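Local coordinates for fucolectin-related protein (Streptococcus pneumoniae, PDB 2WMF) that probably hydrolyses blood-group carbohydrate antigens of the host, as the catalytic module of a pneumococcal family 98 glycoside hydrolase, at residues V115-M120 and S141-V146; W132-F137 and C170-A175; N546-K551 and M576-I581; H553-E558 and T570-G575. All coordinates share one frame; numbering follows the deposited sequence.

Contact 1: residues V115-M120 and S141-V146; sequences VFLVIM and SVLKGV
Lys144 lays its CB over one face of the Phe116 ring, toward the rim, in a CH-pi contact 3.9 Å from the ring centroid, and the two side chains cross at about a right angle. Next to it the ring lies against bare glycine backbone, with Phe116 CD1 3.4 Å from Gly145 C. The backbones are joined by three bonds. Val115 N donates to Val142 O, Val115 O receives Lys144 N at 2.8 Å, and Leu117 N reaches Gly145 O at 3.2 Å, while the buried Gly145 N finds no partner. On the other face of the sheet the fit is apolar. Leu143 has CG anti to its N (chi1 -180°), which brings CD1 to 3.8 Å from Leu117 CG, and Ile119 CD1 meets Val146 CG2 at 3.9 Å. Side chains meet more loosely at the Val115 end, where CG2 of Val115 stays 4.4 Å from CG2 of Val142. Here too lies the more open side: the partly exposed Lys144 chain bends at chi2 and chi4 and returns NZ to Val142 O, from the opposite side of the Val142 carbonyl plane to Val115 N. Strand 115-121, helix 130-139 and strand 143-149 form a beta-alpha-beta unit, and these neighbouring parallel strands belong to the closed eight-stranded barrel of a (beta/alpha)8 fold.

Contact 2: residues W132-F137 and C170-A175; sequences WLDEQF and CAKYGA
Two neighbouring helices on the outside of the (beta/alpha)8 barrel meet here, the middle of helix 130-139 against the C-terminal end of helix 159-172 and the turn after it. On the more exposed side, Asp134 takes two partners with its two oxygens. Asp134 OD2 receives Lys172 NZ on its syn lone pair in a 2.7 Å salt bridge, and Tyr173 OH donates to Asp134 OD1 at 2.5 Å. The carboxylate stands 88° to the tyrosine ring, and OH meets OD1 from above the carboxylate plane. CG of Asp134 lies anti to N (chi1 -175°), which carries the acid across to both donors; Gln138 also bonds OD1, further fixing the group. Deeper in, Phe137 CB sits over the Tyr173 ring, 3.6 Å from its centroid, and Tyr173 CB in turn lies over the Phe137 ring. The two rings are tilted by only 24° but slid apart, so they hardly overlap. Ala175 CB touches CE1 of Phe137 at 3.4 Å, and the sulfur of Cys170 lies at the edge of the same ring. Leu133 packs on Leu143 and Val146 of strand 143-149, and Phe137 on Leu143, so helix 130-139 lies against both the barrel wall and helix 159-172.

Contact 3: residues N546-K551 and M576-I581; sequences NISGDK and MVEMSI
Ile547 and Met579 lie side by side on one face of the antiparallel pair and point the same way, with Ile547 CG1 4.0 Å from Met579 CG. Val577 comes to the same isoleucine obliquely, its CG1 touching Ile547 CD1 at 3.7 Å. Ile547 has CG1 anti to N (chi1 -177°) and, with the chain extended, CD1 touches both the valine and the methionine. The opposite face is polar: Ser548 and Glu578 stand next to each other, and a water links Ser548 OG to Glu578 OE1, donating to the carboxylate over 2.7 Å. Asp550 crosses Met576 at about a right angle. Its OD2 accepts Met576 N at 3.0 Å from well above the carboxylate plane, while Asp550 N gives its hydrogen to Met576 O at 2.9 Å, so the aspartate grips one residue twice just past the strand end. One residue earlier, Gly549 CA comes 3.2 Å from Met576 O. Reciprocal backbone bonds join Asn546 with Ser580 and Ser548 with Glu578. Strand 546-549 is the outermost of its sheet. The apolar face packs on Tyr554, Tyr556, Ile569 and Val571 of the second sheet, whereas the other carries the bridging water; the chemistry implies an apolar inner face and a polar outer one.

Contact 4: residues H553-E558 and T570-G575; sequences HYTYTE and TVNHNG
Thr555 OG1 donates to Asn572 OD1 over 2.9 Å, in the plane of the amide and on a lone pair of the oxygen, while the two side chains meet at a slant. This bond lies above a pair of backbone bonds between the same residues: Thr555 N to Asn572 O, and Asn572 N to Thr555 O, both 2.8 Å. Two residues along, Thr557 and Thr570 stand side by side and point the same way. Thr557 OG1 lies 3.4 Å from Thr570 CB, and a water bridges the two hydroxyls, at 2.8 Å from Thr570 OG1. Their backbones are likewise bonded in both directions. At the other end Asn574 N donates to His553 O at 3.1 Å, just past the end of the regular pairing.

The opposite face holds the non-hydrogen-bonded pairs. Tyr554 CB packs on His573 CB at 3.7 Å, and Tyr556 pairs with Val571, its CB lying near Thr570 O. In both tyrosines CG sits between N and the carbonyl carbon (chi1 72° and 67°), and the rings rise away from strand 566-573 to meet Ile547 of the other sheet.

Further out, Thr530 OG1 is hydrogen-bonded to Asn572 ND2, which helps hold the amide with OD1 toward Thr555. Asn574 is held through OD1 by the backbone N of Arg485, and Gly575 N by Asn483. The threonine and asparagine row, with its bridging water, implies a polar, partly hydrated outer face, against an inner face where tyrosine rings and Val571 supply the apolar surface.

In the fold
Contacts 1 and 2 adjoin, with centres 9 Å apart, and their segments alternate along the chain: strand 115-121, helix 130-139, strand 143-149 and helix 159-172 are successive elements of the barrel. Contacts 3 and 4 also have centres 9 Å apart, but lie about 38 to 50 Å, centre to centre, from the first two. There the chain runs through strand 546-549, the hairpin of 554-561 and 566-573, and then strand 576-580, so contact 4 falls within the span of contact 3. These two belong to separate six-stranded antiparallel sheets packed face to face, and both include an edge strand. The pairs thus sample two separate modules, the barrel and the C-terminal beta domain.

Contact 1: residues V115-M120 and S141-V146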
loop_
_atom_site.group_PDB
_atom_site.type_symbol
_atom_site.label_atom_id
_atom_site.label_comp_id
_atom_site.label_asym_id
_atom_site.label_seq_id
_atom_site.Cartn_x
_atom_site.Cartn_y
_atom_site.Cartn_z
ATOM N N VAL A 115 14.560 -6.500 12.040
ATOM C CA VAL A 115 14.619 -5.101 11.704
ATOM C C VAL A 115 15.247 -4.803 10.345
ATOM O O VAL A 115 16.060 -5.574 9.823
ATOM C CB VAL A 115 15.340 -4.284 12.810
ATOM C CG1 VAL A 115 14.606 -4.388 14.169
ATOM C CG2 VAL A 115 16.838 -4.693 12.919
ATOM N N PHE A 116 14.832 -3.652 9.782
ATOM C CA PHE A 116 15.457 -3.028 8.619
ATOM C C PHE A 116 15.867 -1.596 9.001
ATOM O O PHE A 116 15.115 -0.935 9.672
ATOM C CB PHE A 116 14.422 -2.911 7.471
ATOM C CG PHE A 116 14.094 -4.224 6.799
ATOM C CD1 PHE A 116 14.621 -4.533 5.568
ATOM C CD2 PHE A 116 13.207 -5.112 7.394
ATOM C CE1 PHE A 116 14.302 -5.739 4.928
ATOM C CE2 PHE A 116 12.876 -6.346 6.764
ATOM C CZ PHE A 116 13.453 -6.650 5.543
ATOM N N LEU A 117 17.047 -1.164 8.559
ATOM C CA LEU A 117 17.580 0.169 8.837
ATOM C C LEU A 117 17.370 1.068 7.627
ATOM O O LEU A 117 17.669 0.675 6.513
ATOM C CB LEU A 117 19.080 0.141 9.120
ATOM C CG LEU A 117 19.631 -0.788 10.194
ATOM C CD1 LEU A 117 21.161 -0.597 10.272
ATOM C CD2 LEU A 117 18.911 -0.512 11.495
ATOM N N VAL A 118 16.865 2.278 7.855
ATOM C CA VAL A 118 16.823 3.311 6.809
ATOM C C VAL A 118 18.209 3.946 6.765
ATOM O O VAL A 118 18.608 4.616 7.727
ATOM C CB VAL A 118 15.778 4.400 7.079
ATOM C CG1 VAL A 118 15.812 5.434 5.950
ATOM C CG2 VAL A 118 14.342 3.793 7.274
ATOM N N ILE A 119 18.946 3.684 5.696
ATOM C CA ILE A 119 20.320 4.198 5.530
ATOM C C ILE A 119 20.495 5.217 4.415
ATOM O O ILE A 119 21.567 5.804 4.294
ATOM C CB ILE A 119 21.375 3.077 5.401
ATOM C CG1 ILE A 119 21.256 2.348 4.049
ATOM C CG2 ILE A 119 21.237 2.073 6.626
ATOM C CD1 ILE A 119 22.414 1.414 3.790
ATOM N N MET A 120 19.449 5.421 3.603
ATOM C CA MET A 120 19.466 6.402 2.537
ATOM C C MET A 120 18.133 7.155 2.494
ATOM O O MET A 120 17.088 6.545 2.656
ATOM C CB MET A 120 19.667 5.741 1.155
ATOM C CG MET A 120 21.065 5.167 0.854
ATOM S SD MET A 120 21.155 4.422 -0.766
ATOM C CE MET A 120 21.320 5.870 -1.823
ATOM N N SER A 141 22.021 -11.282 13.354
ATOM C CA SER A 141 21.078 -12.119 12.615
ATOM C C SER A 141 19.699 -11.423 12.446
ATOM O O SER A 141 18.962 -11.739 11.518
ATOM C CB SER A 141 20.897 -13.499 13.292
ATOM O OG SER A 141 20.310 -13.396 14.559
ATOM N N VAL A 142 19.363 -10.523 13.370
ATOM C CA VAL A 142 18.067 -9.780 13.267
ATOM C C VAL A 142 18.071 -8.718 12.157
ATOM O O VAL A 142 17.007 -8.223 11.801
ATOM C CB VAL A 142 17.621 -9.105 14.593
ATOM C CG1 VAL A 142 17.343 -10.155 15.688
ATOM C CG2 VAL A 142 18.599 -8.068 15.043
ATOM N N LEU A 143 19.235 -8.358 11.635
ATOM C CA LEU A 143 19.307 -7.334 10.589
ATOM C C LEU A 143 18.899 -7.979 9.261
ATOM O O LEU A 143 19.654 -8.722 8.677
ATOM C CB LEU A 143 20.691 -6.704 10.509
ATOM C CG LEU A 143 20.865 -5.614 9.437
ATOM C CD1 LEU A 143 19.771 -4.502 9.593
ATOM C CD2 LEU A 143 22.299 -5.016 9.376
ATOM N N LYS A 144 17.711 -7.623 8.774
ATOM C CA LYS A 144 17.114 -8.247 7.602
ATOM C C LYS A 144 17.330 -7.481 6.312
ATOM O O LYS A 144 17.130 -8.028 5.231
ATOM C CB LYS A 144 15.594 -8.483 7.815
ATOM C CG LYS A 144 15.257 -9.292 9.070
ATOM C CD LYS A 144 15.926 -10.673 8.978
ATOM C CE LYS A 144 15.386 -11.615 10.004
ATOM N NZ LYS A 144 15.524 -11.008 11.252
ATOM N N GLY A 145 17.826 -6.257 6.400
ATOM C CA GLY A 145 18.026 -5.431 5.220
ATOM C C GLY A 145 18.009 -3.960 5.541
ATOM O O GLY A 145 18.058 -3.543 6.709
ATOM N N VAL A 146 17.922 -3.164 4.474
ATOM C CA VAL A 146 18.002 -1.710 4.593
ATOM C C VAL A 146 17.008 -1.052 3.624
ATOM O O VAL A 146 16.579 -1.674 2.662
ATOM C CB VAL A 146 19.419 -1.164 4.341
ATOM C CG1 VAL A 146 20.373 -1.763 5.373
ATOM C CG2 VAL A 146 19.916 -1.421 2.901
#

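Contact 2: residues W132-F137 and C170-A175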
loop_
_atom_site.group_PDB
_atom_site.type_symbol
_atom_site.label_atom_id
_atom_site.label_comp_id
_atom_site.label_asym_id
_atom_site.label_seq_id
_atom_site.Cartn_x
_atom_site.Cartn_y
_atom_site.Cartn_z
ATOM N N TRP A 132 30.794 -0.969 6.482
ATOM C CA TRP A 132 30.143 -0.896 7.785
ATOM C C TRP A 132 28.858 -1.715 7.812
ATOM O O TRP A 132 28.586 -2.453 8.757
ATOM C CB TRP A 132 29.862 0.557 8.197
ATOM C CG TRP A 132 29.140 0.723 9.506
ATOM C CD1 TRP A 132 29.693 0.889 10.745
ATOM C CD2 TRP A 132 27.713 0.726 9.709
ATOM N NE1 TRP A 132 28.711 1.016 11.690
ATOM C CE2 TRP A 132 27.486 0.901 11.095
ATOM C CE3 TRP A 132 26.608 0.605 8.850
ATOM C CZ2 TRP A 132 26.208 0.933 11.646
ATOM C CZ3 TRP A 132 25.358 0.630 9.395
ATOM C CH2 TRP A 132 25.151 0.817 10.768
ATOM N N LEU A 133 28.062 -1.609 6.768
ATOM C CA LEU A 133 26.838 -2.408 6.696
ATOM C C LEU A 133 27.152 -3.923 6.674
ATOM O O LEU A 133 26.479 -4.726 7.348
ATOM C CB LEU A 133 26.034 -2.031 5.455
ATOM C CG LEU A 133 24.729 -2.782 5.229
ATOM C CD1 LEU A 133 23.780 -2.554 6.392
ATOM C CD2 LEU A 133 24.086 -2.403 3.864
ATOM N N ASP A 134 28.160 -4.291 5.873
ATOM C CA ASP A 134 28.644 -5.685 5.765
ATOM C C ASP A 134 28.949 -6.235 7.189
ATOM O O ASP A 134 28.478 -7.310 7.569
ATOM C CB ASP A 134 29.864 -5.716 4.841
ATOM C CG ASP A 134 30.385 -7.123 4.556
ATOM O OD1 ASP A 134 30.693 -7.846 5.521
ATOM O OD2 ASP A 134 30.429 -7.486 3.368
ATOM N N GLU A 135 29.662 -5.437 7.988
ATOM C CA GLU A 135 29.990 -5.772 9.384
ATOM C C GLU A 135 28.743 -5.974 10.218
ATOM O O GLU A 135 28.672 -6.891 11.023
ATOM C CB GLU A 135 30.867 -4.672 10.010
ATOM C CG GLU A 135 32.261 -4.655 9.431
ATOM C CD GLU A 135 33.072 -3.413 9.844
ATOM O OE1 GLU A 135 32.521 -2.483 10.499
ATOM O OE2 GLU A 135 34.283 -3.365 9.483
ATOM N N GLN A 136 27.742 -5.118 10.026
ATOM C CA GLN A 136 26.526 -5.256 10.785
ATOM C C GLN A 136 25.760 -6.541 10.422
ATOM O O GLN A 136 25.245 -7.203 11.318
ATOM C CB GLN A 136 25.626 -4.009 10.699
ATOM C CG GLN A 136 26.303 -2.664 10.970
ATOM C CD GLN A 136 27.351 -2.722 12.095
ATOM O OE1 GLN A 136 27.055 -3.169 13.224
ATOM N NE2 GLN A 136 28.581 -2.311 11.783
ATOM N N PHE A 137 25.719 -6.904 9.136
ATOM C CA PHE A 137 25.092 -8.171 8.730
ATOM C C PHE A 137 25.815 -9.377 9.364
ATOM O O PHE A 137 25.180 -10.340 9.754
ATOM C CB PHE A 137 25.095 -8.339 7.213
ATOM C CG PHE A 137 24.026 -7.570 6.477
ATOM C CD1 PHE A 137 22.693 -7.701 6.831
ATOM C CD2 PHE A 137 24.358 -6.794 5.363
ATOM C CE1 PHE A 137 21.672 -7.015 6.120
ATOM C CE2 PHE A 137 23.353 -6.128 4.649
ATOM C CZ PHE A 137 22.000 -6.249 5.038
ATOM N N CYS A 170 23.673 -6.588 0.449
ATOM C CA CYS A 170 22.501 -7.335 0.837
ATOM C C CYS A 170 22.526 -8.745 0.267
ATOM O O CYS A 170 22.225 -9.697 0.964
ATOM C CB CYS A 170 21.228 -6.591 0.404
ATOM S SG CYS A 170 20.890 -5.109 1.432
ATOM N N ALA A 171 22.876 -8.867 -1.011
ATOM C CA ALA A 171 22.865 -10.178 -1.692
ATOM C C ALA A 171 23.873 -11.133 -1.041
ATOM O O ALA A 171 23.646 -12.353 -0.992
ATOM C CB ALA A 171 23.152 -10.010 -3.209
ATOM N N LYS A 172 24.969 -10.580 -0.551
ATOM C CA LYS A 172 26.010 -11.384 0.107
ATOM C C LYS A 172 25.465 -12.100 1.353
ATOM O O LYS A 172 25.909 -13.221 1.719
ATOM C CB LYS A 172 27.195 -10.479 0.414
ATOM C CG LYS A 172 28.337 -11.134 1.139
ATOM C CD LYS A 172 29.564 -10.192 1.257
ATOM C CE LYS A 172 30.604 -10.732 2.241
ATOM N NZ LYS A 172 31.666 -9.759 2.534
ATOM N N TYR A 173 24.498 -11.464 2.016
ATOM C CA TYR A 173 24.001 -11.913 3.308
ATOM C C TYR A 173 22.543 -12.392 3.274
ATOM O O TYR A 173 21.961 -12.601 4.318
ATOM C CB TYR A 173 24.191 -10.787 4.362
ATOM C CG TYR A 173 25.668 -10.569 4.709
ATOM C CD1 TYR A 173 26.312 -11.458 5.565
ATOM C CD2 TYR A 173 26.421 -9.564 4.108
ATOM C CE1 TYR A 173 27.670 -11.320 5.854
ATOM C CE2 TYR A 173 27.780 -9.406 4.383
ATOM C CZ TYR A 173 28.408 -10.289 5.252
ATOM O OH TYR A 173 29.771 -10.215 5.569
ATOM N N GLY A 174 21.951 -12.540 2.086
ATOM C CA GLY A 174 20.572 -13.001 1.984
ATOM C C GLY A 174 19.546 -11.988 2.452
ATOM O O GLY A 174 18.428 -12.350 2.807
ATOM N N ALA A 175 19.949 -10.717 2.432
ATOM C CA ALA A 175 19.126 -9.638 2.909
ATOM C C ALA A 175 18.378 -8.940 1.774
ATOM O O ALA A 175 18.592 -9.251 0.583
ATOM C CB ALA A 175 19.997 -8.645 3.679
#

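Contact 3: residues N546-K551 and M576-I581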
loop_
_atom_site.group_PDB
_atom_site.type_symbol
_atom_site.label_atom_id
_atom_site.label_comp_id
_atom_site.label_asym_id
_atom_site.label_seq_id
_atom_site.Cartn_x
_atom_site.Cartn_y
_atom_site.Cartn_z
ATOM N N ASN A 546 -23.842 -17.538 7.448
ATOM C CA ASN A 546 -22.937 -17.521 8.572
ATOM C C ASN A 546 -22.332 -16.124 8.566
ATOM O O ASN A 546 -21.746 -15.751 7.583
ATOM C CB ASN A 546 -21.802 -18.482 8.293
ATOM C CG ASN A 546 -21.687 -19.516 9.291
ATOM O OD1 ASN A 546 -20.753 -19.499 10.118
ATOM N ND2 ASN A 546 -22.647 -20.461 9.275
ATOM N N ILE A 547 -22.513 -15.362 9.632
ATOM C CA ILE A 547 -22.061 -13.963 9.649
ATOM C C ILE A 547 -21.343 -13.625 10.941
ATOM O O ILE A 547 -21.726 -14.079 12.006
ATOM C CB ILE A 547 -23.238 -12.964 9.366
ATOM C CG1 ILE A 547 -22.750 -11.499 9.296
ATOM C CG2 ILE A 547 -24.343 -13.084 10.390
ATOM C CD1 ILE A 547 -23.744 -10.537 8.676
ATOM N N SER A 548 -20.300 -12.801 10.833
ATOM C CA SER A 548 -19.603 -12.312 11.975
ATOM C C SER A 548 -19.034 -10.938 11.620
ATOM O O SER A 548 -19.106 -10.510 10.480
ATOM C CB SER A 548 -18.475 -13.263 12.377
ATOM O OG SER A 548 -17.457 -13.271 11.418
ATOM N N GLY A 549 -18.475 -10.268 12.608
ATOM C CA GLY A 549 -17.908 -8.948 12.361
ATOM C C GLY A 549 -17.305 -8.340 13.581
ATOM O O GLY A 549 -17.285 -8.979 14.653
ATOM N N ASP A 550 -16.840 -7.101 13.440
ATOM C CA ASP A 550 -16.268 -6.409 14.595
ATOM C C ASP A 550 -17.342 -6.281 15.681
ATOM O O ASP A 550 -18.461 -5.799 15.441
ATOM C CB ASP A 550 -15.749 -5.018 14.227
ATOM C CG ASP A 550 -14.468 -5.054 13.380
ATOM O OD1 ASP A 550 -13.741 -6.089 13.337
ATOM O OD2 ASP A 550 -14.158 -3.996 12.763
ATOM N N LYS A 551 -16.978 -6.706 16.885
ATOM C CA LYS A 551 -17.935 -6.738 17.991
ATOM C C LYS A 551 -18.572 -5.356 18.225
ATOM O O LYS A 551 -17.870 -4.350 18.260
ATOM C CB LYS A 551 -17.222 -7.249 19.243
ATOM C CG LYS A 551 -18.148 -7.429 20.431
ATOM C CD LYS A 551 -17.369 -7.908 21.686
ATOM C CE LYS A 551 -18.211 -7.737 22.966
ATOM N NZ LYS A 551 -19.613 -8.258 22.776
ATOM N N MET A 576 -15.454 -4.140 10.093
ATOM C CA MET A 576 -15.430 -5.379 9.323
ATOM C C MET A 576 -16.722 -6.202 9.544
ATOM O O MET A 576 -17.196 -6.336 10.686
ATOM C CB MET A 576 -14.217 -6.218 9.757
ATOM C CG MET A 576 -13.967 -7.416 8.832
ATOM S SD MET A 576 -12.532 -8.388 9.382
ATOM C CE MET A 576 -11.524 -8.967 8.000
ATOM N N VAL A 577 -17.223 -6.798 8.450
ATOM C CA VAL A 577 -18.293 -7.806 8.500
ATOM C C VAL A 577 -17.878 -8.893 7.506
ATOM O O VAL A 577 -17.431 -8.593 6.393
ATOM C CB VAL A 577 -19.713 -7.209 8.161
ATOM C CG1 VAL A 577 -20.817 -8.283 8.154
ATOM C CG2 VAL A 577 -20.041 -6.106 9.131
ATOM N N GLU A 578 -17.997 -10.159 7.915
ATOM C CA GLU A 578 -17.664 -11.305 7.056
ATOM C C GLU A 578 -18.862 -12.254 7.008
ATOM O O GLU A 578 -19.530 -12.439 8.012
ATOM C CB GLU A 578 -16.486 -12.093 7.642
ATOM C CG GLU A 578 -15.193 -11.348 7.725
ATOM C CD GLU A 578 -14.010 -12.207 8.121
ATOM O OE1 GLU A 578 -13.763 -12.333 9.364
ATOM O OE2 GLU A 578 -13.329 -12.733 7.185
ATOM N N MET A 579 -19.109 -12.851 5.845
ATOM C CA MET A 579 -20.236 -13.790 5.663
ATOM C C MET A 579 -19.829 -14.949 4.802
ATOM O O MET A 579 -19.014 -14.781 3.926
ATOM C CB MET A 579 -21.341 -13.144 4.841
ATOM C CG MET A 579 -21.946 -11.985 5.407
ATOM S SD MET A 579 -23.025 -11.288 4.133
ATOM C CE MET A 579 -22.628 -9.627 4.650
ATOM N N SER A 580 -20.433 -16.104 5.055
ATOM C CA SER A 580 -20.356 -17.279 4.163
ATOM C C SER A 580 -21.808 -17.604 3.810
ATOM O O SER A 580 -22.667 -17.703 4.697
ATOM C CB SER A 580 -19.703 -18.452 4.896
ATOM O OG SER A 580 -19.627 -19.607 4.090
ATOM N N ILE A 581 -22.093 -17.724 2.516
ATOM C CA ILE A 581 -23.454 -17.936 2.007
ATOM C C ILE A 581 -23.451 -19.187 1.079
ATOM O O ILE A 581 -22.666 -19.157 0.113
ATOM C CB ILE A 581 -23.921 -16.692 1.217
ATOM C CG1 ILE A 581 -23.798 -15.406 2.088
ATOM C CG2 ILE A 581 -25.359 -16.842 0.680
ATOM C CD1 ILE A 581 -24.286 -14.107 1.387
HETATM O O HOH W 1 -15.540 -11.511 11.158
#

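Contact 4: residues H553-E558 and T570-G575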
loop_
_atom_site.group_PDB
_atom_site.type_symbol
_atom_site.label_atom_id
_atom_site.label_comp_id
_atom_site.label_asym_id
_atom_site.label_seq_id
_atom_site.Cartn_x
_atom_site.Cartn_y
_atom_site.Cartn_z
ATOM N N HIS A 553 -20.158 -3.472 16.337
ATOM C CA HIS A 553 -20.001 -2.537 15.218
ATOM C C HIS A 553 -20.754 -2.930 13.946
ATOM O O HIS A 553 -20.452 -2.432 12.850
ATOM C CB HIS A 553 -18.501 -2.269 14.984
ATOM C CG HIS A 553 -17.917 -1.411 16.053
ATOM N ND1 HIS A 553 -17.733 -0.056 15.906
ATOM C CD2 HIS A 553 -17.615 -1.695 17.337
ATOM C CE1 HIS A 553 -17.297 0.452 17.050
ATOM N NE2 HIS A 553 -17.194 -0.525 17.928
ATOM N N TYR A 554 -21.777 -3.788 14.090
ATOM C CA TYR A 554 -22.684 -4.014 12.979
ATOM C C TYR A 554 -24.048 -4.557 13.373
ATOM O O TYR A 554 -24.182 -5.244 14.376
ATOM C CB TYR A 554 -22.060 -4.971 11.949
ATOM C CG TYR A 554 -21.989 -6.423 12.409
ATOM C CD1 TYR A 554 -22.887 -7.373 11.923
ATOM C CD2 TYR A 554 -21.029 -6.838 13.336
ATOM C CE1 TYR A 554 -22.829 -8.695 12.345
ATOM C CE2 TYR A 554 -20.970 -8.174 13.781
ATOM C CZ TYR A 554 -21.890 -9.086 13.282
ATOM O OH TYR A 554 -21.828 -10.429 13.720
ATOM N N THR A 555 -25.027 -4.206 12.558
ATOM C CA THR A 555 -26.328 -4.838 12.536
ATOM C C THR A 555 -26.708 -5.180 11.104
ATOM O O THR A 555 -26.074 -4.739 10.149
ATOM C CB THR A 555 -27.417 -3.964 13.184
ATOM O OG1 THR A 555 -27.636 -2.789 12.408
ATOM C CG2 THR A 555 -27.033 -3.560 14.606
ATOM N N TYR A 556 -27.717 -6.037 10.937
ATOM C CA TYR A 556 -28.167 -6.400 9.596
ATOM C C TYR A 556 -29.634 -6.818 9.545
ATOM O O TYR A 556 -30.214 -7.218 10.562
ATOM C CB TYR A 556 -27.275 -7.495 8.982
ATOM C CG TYR A 556 -27.375 -8.836 9.669
ATOM C CD1 TYR A 556 -28.213 -9.827 9.173
ATOM C CD2 TYR A 556 -26.616 -9.120 10.804
ATOM C CE1 TYR A 556 -28.313 -11.064 9.803
ATOM C CE2 TYR A 556 -26.714 -10.357 11.448
ATOM C CZ TYR A 556 -27.564 -11.321 10.938
ATOM O OH TYR A 556 -27.639 -12.547 11.561
ATOM N N THR A 557 -30.221 -6.642 8.365
ATOM C CA THR A 557 -31.551 -7.172 8.036
ATOM C C THR A 557 -31.403 -8.031 6.796
ATOM O O THR A 557 -30.608 -7.731 5.922
ATOM C CB THR A 557 -32.609 -6.055 7.820
ATOM O OG1 THR A 557 -32.480 -5.420 6.531
ATOM C CG2 THR A 557 -32.566 -5.052 8.939
ATOM N N GLU A 558 -32.156 -9.133 6.758
ATOM C CA GLU A 558 -32.184 -10.046 5.604
ATOM C C GLU A 558 -33.546 -9.957 4.915
ATOM O O GLU A 558 -34.555 -9.647 5.563
ATOM C CB GLU A 558 -32.000 -11.477 6.072
ATOM C CG GLU A 558 -30.665 -11.734 6.690
ATOM C CD GLU A 558 -30.499 -13.152 7.154
ATOM O OE1 GLU A 558 -30.848 -13.436 8.319
ATOM O OE2 GLU A 558 -29.984 -13.969 6.366
ATOM N N THR A 570 -28.880 -6.205 4.218
ATOM C CA THR A 570 -28.617 -4.783 4.454
ATOM C C THR A 570 -27.787 -4.744 5.709
ATOM O O THR A 570 -28.272 -5.117 6.758
ATOM C CB THR A 570 -29.959 -4.051 4.641
ATOM O OG1 THR A 570 -30.702 -4.266 3.445
ATOM C CG2 THR A 570 -29.725 -2.580 4.819
ATOM N N VAL A 571 -26.519 -4.337 5.581
ATOM C CA VAL A 571 -25.573 -4.378 6.698
ATOM C C VAL A 571 -25.298 -2.937 7.127
ATOM O O VAL A 571 -24.823 -2.146 6.335
ATOM C CB VAL A 571 -24.236 -5.069 6.319
ATOM C CG1 VAL A 571 -23.315 -5.143 7.520
ATOM C CG2 VAL A 571 -24.515 -6.484 5.738
ATOM N N ASN A 572 -25.573 -2.597 8.376
ATOM C CA ASN A 572 -25.228 -1.264 8.934
ATOM C C ASN A 572 -24.004 -1.448 9.816
ATOM O O ASN A 572 -24.036 -2.230 10.773
ATOM C CB ASN A 572 -26.376 -0.741 9.787
ATOM C CG ASN A 572 -27.696 -1.057 9.189
ATOM O OD1 ASN A 572 -28.446 -1.937 9.703
ATOM N ND2 ASN A 572 -27.977 -0.450 8.051
ATOM N N HIS A 573 -22.901 -0.797 9.471
ATOM C CA HIS A 573 -21.634 -1.151 10.105
ATOM C C HIS A 573 -20.673 0.031 10.156
ATOM O O HIS A 573 -20.812 0.952 9.386
ATOM C CB HIS A 573 -21.025 -2.417 9.476
ATOM C CG HIS A 573 -20.575 -2.316 8.041
ATOM N ND1 HIS A 573 -21.410 -2.048 6.968
ATOM C CD2 HIS A 573 -19.357 -2.583 7.505
ATOM C CE1 HIS A 573 -20.707 -2.163 5.841
ATOM N NE2 HIS A 573 -19.455 -2.443 6.143
ATOM N N ASN A 574 -19.714 -0.052 11.078
ATOM C CA ASN A 574 -18.512 0.780 11.022
ATOM C C ASN A 574 -17.372 -0.127 11.404
ATOM O O ASN A 574 -17.074 -0.318 12.571
ATOM C CB ASN A 574 -18.607 2.008 11.918
ATOM C CG ASN A 574 -17.491 3.018 11.636
ATOM O OD1 ASN A 574 -16.531 2.682 10.975
ATOM N ND2 ASN A 574 -17.646 4.269 12.099
ATOM N N GLY A 575 -16.813 -0.786 10.393
ATOM C CA GLY A 575 -15.839 -1.844 10.634
ATOM C C GLY A 575 -16.032 -3.008 9.678
ATOM O O GLY A 575 -16.660 -2.883 8.602
HETATM O O HOH W 2 -32.407 -6.458 3.498
#